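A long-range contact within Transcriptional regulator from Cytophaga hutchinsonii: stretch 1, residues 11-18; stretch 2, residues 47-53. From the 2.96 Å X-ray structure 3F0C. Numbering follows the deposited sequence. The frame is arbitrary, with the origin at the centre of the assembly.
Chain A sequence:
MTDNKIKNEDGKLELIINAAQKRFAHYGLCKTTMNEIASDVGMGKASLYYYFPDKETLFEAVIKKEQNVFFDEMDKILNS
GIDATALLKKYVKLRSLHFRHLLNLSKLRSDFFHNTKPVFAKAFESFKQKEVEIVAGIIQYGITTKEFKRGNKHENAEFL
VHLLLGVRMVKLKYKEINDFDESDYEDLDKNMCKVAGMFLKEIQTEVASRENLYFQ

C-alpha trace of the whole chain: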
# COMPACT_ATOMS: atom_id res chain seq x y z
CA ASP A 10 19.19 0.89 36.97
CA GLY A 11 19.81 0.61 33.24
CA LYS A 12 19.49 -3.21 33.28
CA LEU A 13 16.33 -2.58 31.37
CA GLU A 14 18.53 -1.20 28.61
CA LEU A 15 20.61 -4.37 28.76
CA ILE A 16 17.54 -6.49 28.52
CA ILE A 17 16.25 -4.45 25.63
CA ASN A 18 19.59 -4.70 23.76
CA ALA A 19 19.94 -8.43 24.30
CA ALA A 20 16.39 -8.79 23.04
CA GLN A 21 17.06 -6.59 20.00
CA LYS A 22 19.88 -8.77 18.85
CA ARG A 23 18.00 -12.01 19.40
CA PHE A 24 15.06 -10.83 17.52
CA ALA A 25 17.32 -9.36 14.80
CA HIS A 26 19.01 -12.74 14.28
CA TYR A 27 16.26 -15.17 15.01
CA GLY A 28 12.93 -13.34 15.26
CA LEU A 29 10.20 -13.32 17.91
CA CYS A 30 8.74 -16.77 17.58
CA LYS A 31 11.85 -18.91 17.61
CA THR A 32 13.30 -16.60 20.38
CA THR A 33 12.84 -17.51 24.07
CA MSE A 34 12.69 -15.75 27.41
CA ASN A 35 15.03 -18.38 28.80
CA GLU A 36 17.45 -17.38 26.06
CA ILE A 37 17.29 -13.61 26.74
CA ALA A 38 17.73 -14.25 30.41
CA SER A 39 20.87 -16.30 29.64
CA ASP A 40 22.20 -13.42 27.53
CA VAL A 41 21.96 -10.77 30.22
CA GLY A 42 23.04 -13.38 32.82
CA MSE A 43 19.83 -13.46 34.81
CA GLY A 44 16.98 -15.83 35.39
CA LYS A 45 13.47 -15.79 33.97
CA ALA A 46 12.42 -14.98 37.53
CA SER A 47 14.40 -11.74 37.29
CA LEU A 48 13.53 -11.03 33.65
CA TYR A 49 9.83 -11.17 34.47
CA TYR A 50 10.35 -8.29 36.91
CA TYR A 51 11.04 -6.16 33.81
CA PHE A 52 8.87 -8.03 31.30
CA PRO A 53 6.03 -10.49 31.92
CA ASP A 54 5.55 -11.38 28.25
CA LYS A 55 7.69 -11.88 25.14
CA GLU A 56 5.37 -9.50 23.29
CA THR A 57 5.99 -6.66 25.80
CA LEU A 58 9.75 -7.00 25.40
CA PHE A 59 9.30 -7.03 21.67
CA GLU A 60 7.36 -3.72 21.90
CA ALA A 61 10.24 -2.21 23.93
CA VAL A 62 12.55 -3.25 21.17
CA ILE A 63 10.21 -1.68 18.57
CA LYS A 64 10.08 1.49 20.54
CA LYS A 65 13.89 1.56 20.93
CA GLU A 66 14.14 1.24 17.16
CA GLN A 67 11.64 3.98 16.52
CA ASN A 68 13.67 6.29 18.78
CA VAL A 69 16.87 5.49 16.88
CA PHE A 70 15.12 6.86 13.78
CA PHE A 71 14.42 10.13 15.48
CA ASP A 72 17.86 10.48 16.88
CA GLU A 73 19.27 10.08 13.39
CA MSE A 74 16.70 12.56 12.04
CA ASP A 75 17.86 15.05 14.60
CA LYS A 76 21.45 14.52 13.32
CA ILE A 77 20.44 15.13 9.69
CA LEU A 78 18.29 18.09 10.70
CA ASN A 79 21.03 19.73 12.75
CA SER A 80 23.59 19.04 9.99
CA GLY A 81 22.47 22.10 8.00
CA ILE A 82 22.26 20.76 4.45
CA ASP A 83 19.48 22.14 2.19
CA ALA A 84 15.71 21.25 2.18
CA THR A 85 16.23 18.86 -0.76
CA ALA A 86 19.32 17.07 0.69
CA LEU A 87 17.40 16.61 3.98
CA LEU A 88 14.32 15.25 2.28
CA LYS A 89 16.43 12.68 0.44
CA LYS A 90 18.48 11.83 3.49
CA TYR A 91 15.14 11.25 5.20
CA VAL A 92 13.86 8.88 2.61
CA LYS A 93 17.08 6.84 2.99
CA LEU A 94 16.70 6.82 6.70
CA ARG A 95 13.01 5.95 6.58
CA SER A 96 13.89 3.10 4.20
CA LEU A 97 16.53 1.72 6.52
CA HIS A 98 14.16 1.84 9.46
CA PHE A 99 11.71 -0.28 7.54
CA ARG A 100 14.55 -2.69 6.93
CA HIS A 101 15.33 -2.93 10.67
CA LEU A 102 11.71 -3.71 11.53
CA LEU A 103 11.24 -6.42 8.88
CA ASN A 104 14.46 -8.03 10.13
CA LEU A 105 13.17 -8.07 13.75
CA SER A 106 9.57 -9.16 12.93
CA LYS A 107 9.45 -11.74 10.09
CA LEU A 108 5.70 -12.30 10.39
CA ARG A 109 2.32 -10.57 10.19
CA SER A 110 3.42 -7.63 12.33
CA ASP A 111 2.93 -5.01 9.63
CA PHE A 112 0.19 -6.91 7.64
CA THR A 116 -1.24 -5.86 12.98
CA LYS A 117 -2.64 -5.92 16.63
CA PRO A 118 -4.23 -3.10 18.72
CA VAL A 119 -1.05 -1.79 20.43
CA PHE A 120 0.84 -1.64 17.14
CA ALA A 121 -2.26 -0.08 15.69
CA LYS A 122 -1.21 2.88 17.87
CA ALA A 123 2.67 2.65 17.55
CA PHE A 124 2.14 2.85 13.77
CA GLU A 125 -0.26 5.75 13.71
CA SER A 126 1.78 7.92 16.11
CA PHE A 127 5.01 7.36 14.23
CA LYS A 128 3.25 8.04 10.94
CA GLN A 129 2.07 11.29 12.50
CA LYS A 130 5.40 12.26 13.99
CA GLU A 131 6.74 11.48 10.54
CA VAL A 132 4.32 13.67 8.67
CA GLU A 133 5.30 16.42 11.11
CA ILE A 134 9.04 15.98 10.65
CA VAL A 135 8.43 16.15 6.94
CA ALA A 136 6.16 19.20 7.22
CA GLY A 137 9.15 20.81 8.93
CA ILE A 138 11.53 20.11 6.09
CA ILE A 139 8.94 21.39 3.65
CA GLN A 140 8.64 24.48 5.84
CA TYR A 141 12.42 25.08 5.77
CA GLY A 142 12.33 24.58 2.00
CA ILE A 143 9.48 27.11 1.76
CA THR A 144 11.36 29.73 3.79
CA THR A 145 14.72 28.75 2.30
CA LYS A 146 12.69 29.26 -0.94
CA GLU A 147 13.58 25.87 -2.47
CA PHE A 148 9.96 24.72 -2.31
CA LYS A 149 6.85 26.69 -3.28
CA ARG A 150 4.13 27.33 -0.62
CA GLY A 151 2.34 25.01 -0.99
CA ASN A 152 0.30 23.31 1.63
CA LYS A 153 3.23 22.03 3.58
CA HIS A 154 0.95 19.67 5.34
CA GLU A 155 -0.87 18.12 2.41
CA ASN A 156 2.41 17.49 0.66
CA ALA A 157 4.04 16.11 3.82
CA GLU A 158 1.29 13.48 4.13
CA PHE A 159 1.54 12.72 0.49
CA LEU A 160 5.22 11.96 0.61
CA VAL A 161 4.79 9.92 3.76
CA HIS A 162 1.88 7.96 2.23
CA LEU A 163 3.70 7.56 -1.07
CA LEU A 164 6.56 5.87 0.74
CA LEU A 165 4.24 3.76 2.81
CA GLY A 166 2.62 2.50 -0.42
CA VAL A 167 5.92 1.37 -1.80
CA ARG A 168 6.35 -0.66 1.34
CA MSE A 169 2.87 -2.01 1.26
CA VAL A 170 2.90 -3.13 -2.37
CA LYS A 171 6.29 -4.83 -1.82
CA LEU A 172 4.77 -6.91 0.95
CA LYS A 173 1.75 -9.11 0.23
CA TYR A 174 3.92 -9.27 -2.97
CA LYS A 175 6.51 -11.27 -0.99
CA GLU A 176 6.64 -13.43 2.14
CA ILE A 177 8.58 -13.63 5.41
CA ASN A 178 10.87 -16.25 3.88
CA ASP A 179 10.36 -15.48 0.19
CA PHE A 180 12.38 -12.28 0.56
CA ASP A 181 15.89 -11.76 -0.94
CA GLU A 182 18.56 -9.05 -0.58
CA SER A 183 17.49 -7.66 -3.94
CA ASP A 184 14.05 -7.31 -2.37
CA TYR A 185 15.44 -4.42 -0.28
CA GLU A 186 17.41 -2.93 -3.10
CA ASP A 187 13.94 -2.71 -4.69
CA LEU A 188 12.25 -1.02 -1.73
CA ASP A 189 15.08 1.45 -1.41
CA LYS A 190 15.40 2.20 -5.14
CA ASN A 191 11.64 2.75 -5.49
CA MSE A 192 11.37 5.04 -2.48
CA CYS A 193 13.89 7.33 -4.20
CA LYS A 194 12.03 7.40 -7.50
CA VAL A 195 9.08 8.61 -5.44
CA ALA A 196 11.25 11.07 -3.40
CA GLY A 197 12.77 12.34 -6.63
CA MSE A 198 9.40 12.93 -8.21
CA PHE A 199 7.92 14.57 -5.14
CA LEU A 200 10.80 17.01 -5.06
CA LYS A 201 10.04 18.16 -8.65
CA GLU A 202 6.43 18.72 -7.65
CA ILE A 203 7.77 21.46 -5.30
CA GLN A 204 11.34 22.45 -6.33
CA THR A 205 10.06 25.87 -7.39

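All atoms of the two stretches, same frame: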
# COMPACT_ATOMS: atom_id res chain seq x y z
N GLY A 11 19.91 0.63 34.67
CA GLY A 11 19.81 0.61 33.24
C GLY A 11 19.98 -0.82 32.82
O GLY A 11 20.48 -1.07 31.74
N LYS A 12 19.56 -1.77 33.67
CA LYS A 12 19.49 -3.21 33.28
C LYS A 12 18.41 -3.41 32.25
O LYS A 12 18.51 -4.24 31.38
CB LYS A 12 19.12 -4.11 34.45
CG LYS A 12 20.14 -4.19 35.57
CD LYS A 12 20.08 -5.53 36.30
CE LYS A 12 19.99 -5.35 37.82
NZ LYS A 12 19.90 -6.64 38.58
N LEU A 13 17.34 -2.65 32.40
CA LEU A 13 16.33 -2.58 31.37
C LEU A 13 17.01 -2.48 30.00
O LEU A 13 16.85 -3.34 29.16
CB LEU A 13 15.43 -1.38 31.62
CG LEU A 13 13.96 -1.61 31.36
CD1 LEU A 13 13.44 -2.57 32.38
CD2 LEU A 13 13.23 -0.31 31.44
N GLU A 14 17.85 -1.48 29.85
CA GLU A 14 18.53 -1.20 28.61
C GLU A 14 19.31 -2.42 28.16
O GLU A 14 19.24 -2.80 27.02
CB GLU A 14 19.46 0.01 28.78
CG GLU A 14 18.79 1.40 29.07
CD GLU A 14 17.59 1.37 30.06
OE1 GLU A 14 17.67 1.85 31.26
OE2 GLU A 14 16.55 0.83 29.59
N LEU A 15 20.02 -3.07 29.07
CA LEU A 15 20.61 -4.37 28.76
C LEU A 15 19.60 -5.36 28.27
O LEU A 15 19.84 -6.05 27.31
CB LEU A 15 21.28 -5.01 29.97
CG LEU A 15 22.72 -4.59 30.16
CD1 LEU A 15 22.78 -3.30 31.00
CD2 LEU A 15 23.49 -5.72 30.79
N ILE A 16 18.47 -5.48 28.93
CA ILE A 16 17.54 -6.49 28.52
C ILE A 16 17.01 -6.15 27.12
O ILE A 16 16.95 -7.01 26.22
CB ILE A 16 16.40 -6.65 29.50
CG1 ILE A 16 16.94 -7.05 30.87
CG2 ILE A 16 15.46 -7.73 28.99
CD1 ILE A 16 15.95 -6.87 31.99
N ILE A 17 16.67 -4.88 26.93
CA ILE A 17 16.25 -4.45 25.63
C ILE A 17 17.31 -4.77 24.51
O ILE A 17 16.97 -5.21 23.39
CB ILE A 17 15.91 -2.95 25.64
CG1 ILE A 17 14.51 -2.70 26.26
CG2 ILE A 17 15.95 -2.40 24.23
CD1 ILE A 17 14.52 -2.27 27.71
N ASN A 18 18.58 -4.55 24.80
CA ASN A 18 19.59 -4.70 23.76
C ASN A 18 19.80 -6.19 23.35
O ASN A 18 19.86 -6.55 22.15
CB ASN A 18 20.90 -4.04 24.20
CG ASN A 18 20.78 -2.51 24.27
OD1 ASN A 18 19.67 -1.94 24.35
ND2 ASN A 18 21.92 -1.84 24.22
N SER A 47 13.97 -13.14 37.26
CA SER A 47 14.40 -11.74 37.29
C SER A 47 13.89 -10.99 36.06
O SER A 47 13.41 -9.87 36.17
CB SER A 47 15.93 -11.66 37.35
OG SER A 47 16.52 -12.93 37.19
N LEU A 48 13.99 -11.63 34.90
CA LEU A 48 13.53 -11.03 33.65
C LEU A 48 12.08 -10.58 33.77
O LEU A 48 11.73 -9.47 33.39
CB LEU A 48 13.69 -12.01 32.49
CG LEU A 48 13.51 -11.43 31.09
CD1 LEU A 48 14.54 -10.35 30.82
CD2 LEU A 48 13.60 -12.53 30.04
N TYR A 49 11.23 -11.47 34.29
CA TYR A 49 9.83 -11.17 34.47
C TYR A 49 9.57 -9.94 35.35
O TYR A 49 8.56 -9.27 35.16
CB TYR A 49 9.08 -12.39 35.00
CG TYR A 49 8.89 -13.44 33.96
CD1 TYR A 49 8.66 -13.08 32.66
CD2 TYR A 49 8.93 -14.78 34.28
CE1 TYR A 49 8.49 -14.02 31.70
CE2 TYR A 49 8.76 -15.75 33.31
CZ TYR A 49 8.55 -15.35 32.02
OH TYR A 49 8.39 -16.25 30.98
N TYR A 50 10.47 -9.61 36.27
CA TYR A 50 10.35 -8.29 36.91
C TYR A 50 10.28 -7.12 35.91
O TYR A 50 9.56 -6.17 36.15
CB TYR A 50 11.50 -8.06 37.91
CG TYR A 50 11.58 -6.67 38.52
CD1 TYR A 50 11.08 -6.40 39.79
CD2 TYR A 50 12.19 -5.65 37.84
CE1 TYR A 50 11.19 -5.11 40.34
CE2 TYR A 50 12.30 -4.40 38.37
CZ TYR A 50 11.81 -4.13 39.62
OH TYR A 50 11.95 -2.87 40.11
N TYR A 51 11.03 -7.21 34.82
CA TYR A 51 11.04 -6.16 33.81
C TYR A 51 9.98 -6.41 32.74
O TYR A 51 9.28 -5.48 32.32
CB TYR A 51 12.42 -6.06 33.15
CG TYR A 51 13.55 -5.88 34.14
CD1 TYR A 51 13.96 -4.61 34.53
CD2 TYR A 51 14.22 -6.97 34.68
CE1 TYR A 51 14.99 -4.43 35.43
CE2 TYR A 51 15.25 -6.80 35.58
CZ TYR A 51 15.64 -5.53 35.95
OH TYR A 51 16.67 -5.36 36.84
N PHE A 52 9.85 -7.66 32.31
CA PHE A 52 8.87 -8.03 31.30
C PHE A 52 8.16 -9.33 31.67
O PHE A 52 8.80 -10.32 32.01
CB PHE A 52 9.54 -8.16 29.93
CG PHE A 52 10.37 -6.97 29.55
CD1 PHE A 52 9.83 -5.95 28.78
CD2 PHE A 52 11.69 -6.87 29.95
CE1 PHE A 52 10.60 -4.86 28.42
CE2 PHE A 52 12.46 -5.78 29.60
CZ PHE A 52 11.91 -4.77 28.83
N PRO A 53 6.83 -9.31 31.59
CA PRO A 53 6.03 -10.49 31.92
C PRO A 53 5.46 -11.15 30.67
O PRO A 53 4.52 -11.95 30.77
CB PRO A 53 4.90 -9.92 32.78
CG PRO A 53 4.76 -8.51 32.31
CD PRO A 53 6.14 -8.06 31.95

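The contact between residues 11-18 and 47-53 is a small side-chain packing, mainly of aliphatic groups against two aromatic rings, with one aliphatic pair, and it illustrates how helices that cross steeply can be joined without a single hydrogen bond between them. The two helices run at 99° to one another, and their axes come no nearer than 10.9 Å. The CA atoms of Leu13 and Tyr51, the closest CA pair across the contact, are 6.8 Å apart, and the closest contacts are made by side chains. About 340 Å² of surface is buried, counting both sides.

On the first helix, the principle of helical periodicity decides which residues take part. Lys12, Leu13, Ile16 and Ile17 face or reach the second stretch, whereas Glu14, Leu15 and Asn18 lie out of reach. The helix that presents this face is held by regular backbone bonds, among them Ile16 N to Lys12 O at 2.7 Å and Ile17 N to Leu13 O at 2.7 Å.

Ile16 is the hub. Its CA-to-CB bond points toward the other stretch, and both its CD1 and its CG2 take part. Ile16 CD1 sits over one face of the Tyr51 ring, 3.5 Å from the ring centroid and 27° off the normal, a CH-pi arrangement in which a methyl group rests on the aromatic electron cloud. Ile16 CG2 makes the closest approach to Leu48 and Phe52, 3.3 Å from Leu48 CD1 and 3.6 Å from Phe52 CE2, in contact with both.

Tyr51 has the largest area covered in the contact, and it is engaged from more than one direction. While Ile16 occupies a face, Leu13 approaches the edge, with its CD1 3.0 Å from Tyr51 CD1, a notably tight distance for two carbon atoms in a model at 2.96 Å resolution. The CA-to-CB bond of Leu13 points sideways, yet the end of the side chain comes nearer. Farther out along the ring, Lys12 CD lies 3.5 Å from Tyr51 OH; here the aliphatic part of a long, otherwise exposed side chain lines the phenol, as lysine often does at the margin of an apolar patch.

Phe52 completes the cluster. Ile17 CD1 meets the edge of its ring, 3.8 Å from Phe52 CZ. Backbone hydrogen bonds from Tyr51 N and Phe52 N, each 2.8 Å from Leu48 O, tie both aromatic residues to the same carbonyl. The contact is apolar packing, with no hydrogen bond across it.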